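Local coordinates for periplasmic oligopeptide-binding protein (PDB 3ZS6), which probably binds oligopeptides in the periplasm and delivers them to an ABC transporter for uptake into the cell, at residues N29-D34 against N190-A195. Sequence-based numbering, arbitrary orientation.
Sequences NTIGLD and NRIVMA
Met194 leaves its strand with CG between the backbone N and the carbonyl carbon (chi1 61°) and bends again at chi3 (65°), which lays SD against Asp34 and turns CE to Ile31. CE meets the CG2 branch of Ile31 at 3.9 Å. SD lies 3.5 Å from Asp34 CB, the two side chains crossing at about a right angle. The other branch of Ile31, extended through chi2, ends tip to tip with Ile192, CD1 to CD1 at 4.2 Å. As alternate residues of strand 191-196, Ile192 and Met194 point from the same face of a four-stranded mixed sheet toward helix 26-35, in a protein of the periplasmic binding protein superfamily. The axes of segments 29-34 and 191-195 run in nearly the same direction, 26° apart, and approach to 10.8 Å. On the neighbouring strand 181-187, Leu183 and Trp186 touch Ile192 and Tyr181 touches Met194. Tyr213 of strand 210-215 packs on Ile31 and is hydrogen-bonded through OH to the buried Asp34 OD2, as is Ser499 OG; these bonds help to hold the carboxylate beside the sulfur, with OD2 4.0 Å from Met194 SD.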
ATOM      1  N   ASN A  29       3.848  -6.919  -1.346  1.00  8.43           N
ATOM      2  CA  ASN A  29       2.701  -7.450  -2.081  1.00 13.70           C
ATOM      3  C   ASN A  29       3.047  -7.873  -3.510  1.00 11.07           C
ATOM      4  O   ASN A  29       2.600  -8.917  -3.966  1.00 11.37           O
ATOM      5  CB  ASN A  29       1.540  -6.452  -2.092  1.00  7.30           C
ATOM      6  CG  ASN A  29       0.752  -6.478  -0.806  1.00 11.03           C
ATOM      7  OD1 ASN A  29      -0.259  -7.185  -0.692  1.00 13.32           O
ATOM      8  ND2 ASN A  29       1.196  -5.693   0.175  1.00  6.44           N
ATOM      9  N   THR A  30       3.840  -7.063  -4.210  1.00  7.41           N
ATOM     10  CA  THR A  30       4.219  -7.389  -5.591  1.00 10.47           C
ATOM     11  C   THR A  30       5.027  -8.684  -5.644  1.00 13.36           C
ATOM     12  O   THR A  30       4.703  -9.603  -6.402  1.00 12.48           O
ATOM     13  CB  THR A  30       5.040  -6.266  -6.248  1.00 16.84           C
ATOM     14  OG1 THR A  30       4.282  -5.045  -6.249  1.00 18.17           O
ATOM     15  CG2 THR A  30       5.395  -6.649  -7.682  1.00 18.93           C
ATOM     16  N   ILE A  31       6.080  -8.762  -4.837  1.00 11.59           N
ATOM     17  CA  ILE A  31       6.858  -9.997  -4.738  1.00 10.93           C
ATOM     18  C   ILE A  31       6.036 -11.180  -4.189  1.00 11.81           C
ATOM     19  O   ILE A  31       6.027 -12.253  -4.778  1.00 10.00           O
ATOM     20  CB  ILE A  31       8.122  -9.799  -3.899  1.00 11.92           C
ATOM     21  CG1 ILE A  31       9.047  -8.796  -4.592  1.00  9.21           C
ATOM     22  CG2 ILE A  31       8.857 -11.132  -3.700  1.00 10.30           C
ATOM     23  CD1 ILE A  31      10.286  -8.437  -3.786  1.00 10.96           C
ATOM     24  N   GLY A  32       5.340 -10.975  -3.074  1.00 10.51           N
ATOM     25  CA  GLY A  32       4.587 -12.048  -2.438  1.00 10.25           C
ATOM     26  C   GLY A  32       3.474 -12.655  -3.286  1.00 14.45           C
ATOM     27  O   GLY A  32       3.154 -13.851  -3.154  1.00 10.47           O
ATOM     28  N   LEU A  33       2.874 -11.843  -4.155  1.00 12.50           N
ATOM     29  CA  LEU A  33       1.761 -12.325  -4.977  1.00 10.36           C
ATOM     30  C   LEU A  33       2.230 -13.099  -6.212  1.00  9.15           C
ATOM     31  O   LEU A  33       1.443 -13.788  -6.857  1.00  9.59           O
ATOM     32  CB  LEU A  33       0.816 -11.185  -5.359  1.00 10.77           C
ATOM     33  CG  LEU A  33      -0.024 -10.612  -4.210  1.00 13.47           C
ATOM     34  CD1 LEU A  33      -0.738  -9.343  -4.648  1.00 11.88           C
ATOM     35  CD2 LEU A  33      -1.041 -11.637  -3.665  1.00 12.28           C
ATOM     36  N   ASP A  34       3.513 -12.986  -6.542  1.00  8.36           N
ATOM     37  CA  ASP A  34       4.125 -13.903  -7.502  1.00  8.14           C
ATOM     38  C   ASP A  34       4.349 -15.276  -6.832  1.00 13.34           C
ATOM     39  O   ASP A  34       4.298 -16.308  -7.496  1.00 13.83           O
ATOM     40  CB  ASP A  34       5.470 -13.359  -8.007  1.00 11.84           C
ATOM     41  CG  ASP A  34       5.323 -12.278  -9.075  1.00 13.62           C
ATOM     42  OD1 ASP A  34       4.193 -11.996  -9.547  1.00 11.12           O
ATOM     43  OD2 ASP A  34       6.368 -11.720  -9.460  1.00 15.86           O
ATOM     44  N   ASN A 190      20.281  -7.318  -2.282  1.00 15.31           N
ATOM     45  CA  ASN A 190      21.008  -7.718  -3.469  1.00 14.93           C
ATOM     46  C   ASN A 190      20.044  -8.180  -4.545  1.00 15.50           C
ATOM     47  O   ASN A 190      19.853  -7.499  -5.546  1.00 13.32           O
ATOM     48  CB  ASN A 190      22.018  -8.816  -3.136  1.00 20.96           C
ATOM     49  CG  ASN A 190      22.904  -9.169  -4.311  1.00 29.03           C
ATOM     50  OD1 ASN A 190      22.571  -8.893  -5.459  1.00 33.86           O
ATOM     51  ND2 ASN A 190      24.045  -9.778  -4.027  1.00 23.58           N
ATOM     52  N   ARG A 191      19.427  -9.334  -4.329  1.00 11.34           N
ATOM     53  CA  ARG A 191      18.464  -9.843  -5.291  1.00 19.49           C
ATOM     54  C   ARG A 191      17.551 -10.911  -4.720  1.00 16.93           C
ATOM     55  O   ARG A 191      17.888 -11.593  -3.743  1.00 15.69           O
ATOM     56  CB  ARG A 191      19.199 -10.416  -6.503  1.00 22.02           C
ATOM     57  CG  ARG A 191      20.267 -11.417  -6.118  1.00 30.75           C
ATOM     58  CD  ARG A 191      20.080 -12.746  -6.817  1.00 39.13           C
ATOM     59  NE  ARG A 191      20.892 -12.869  -8.020  1.00 38.95           N
ATOM     60  CZ  ARG A 191      21.493 -13.996  -8.398  1.00 45.65           C
ATOM     61  NH1 ARG A 191      21.380 -15.094  -7.660  1.00 43.14           N
ATOM     62  NH2 ARG A 191      22.213 -14.028  -9.513  1.00 49.09           N
ATOM     63  N   ILE A 192      16.385 -11.035  -5.346  1.00 11.47           N
ATOM     64  CA  ILE A 192      15.495 -12.163  -5.142  1.00 13.57           C
ATOM     65  C   ILE A 192      15.236 -12.797  -6.506  1.00 14.22           C
ATOM     66  O   ILE A 192      14.943 -12.097  -7.473  1.00 16.01           O
ATOM     67  CB  ILE A 192      14.173 -11.734  -4.495  1.00 13.96           C
ATOM     68  CG1 ILE A 192      14.325 -11.679  -2.976  1.00 18.30           C
ATOM     69  CG2 ILE A 192      13.034 -12.691  -4.895  1.00 15.40           C
ATOM     70  CD1 ILE A 192      13.127 -11.071  -2.258  1.00 16.34           C
ATOM     71  N   VAL A 193      15.385 -14.115  -6.592  1.00 14.17           N
ATOM     72  CA  VAL A 193      15.142 -14.830  -7.848  1.00 10.52           C
ATOM     73  C   VAL A 193      14.076 -15.906  -7.640  1.00 15.17           C
ATOM     74  O   VAL A 193      14.080 -16.613  -6.625  1.00 15.33           O
ATOM     75  CB  VAL A 193      16.435 -15.493  -8.409  1.00 15.82           C
ATOM     76  CG1 VAL A 193      16.165 -16.163  -9.755  1.00 12.56           C
ATOM     77  CG2 VAL A 193      17.565 -14.482  -8.530  1.00 18.53           C
ATOM     78  N   MET A 194      13.167 -16.031  -8.604  1.00 15.66           N
ATOM     79  CA  MET A 194      12.120 -17.053  -8.545  1.00 18.09           C
ATOM     80  C   MET A 194      11.894 -17.700  -9.907  1.00 18.33           C
ATOM     81  O   MET A 194      12.115 -17.076 -10.947  1.00 17.14           O
ATOM     82  CB  MET A 194      10.810 -16.485  -7.981  1.00 12.87           C
ATOM     83  CG  MET A 194      10.189 -15.361  -8.786  1.00 14.41           C
ATOM     84  SD  MET A 194       8.779 -14.553  -7.943  1.00 14.46           S
ATOM     85  CE  MET A 194       9.542 -13.795  -6.509  1.00 12.46           C
ATOM     86  N   ALA A 195      11.450 -18.954  -9.890  1.00 16.32           N
ATOM     87  CA  ALA A 195      11.317 -19.748 -11.110  1.00 20.03           C
ATOM     88  C   ALA A 195       9.879 -20.218 -11.290  1.00 18.37           C
ATOM     89  O   ALA A 195       9.182 -20.490 -10.308  1.00 18.95           O
ATOM     90  CB  ALA A 195      12.248 -20.947 -11.052  1.00 19.51           C
TER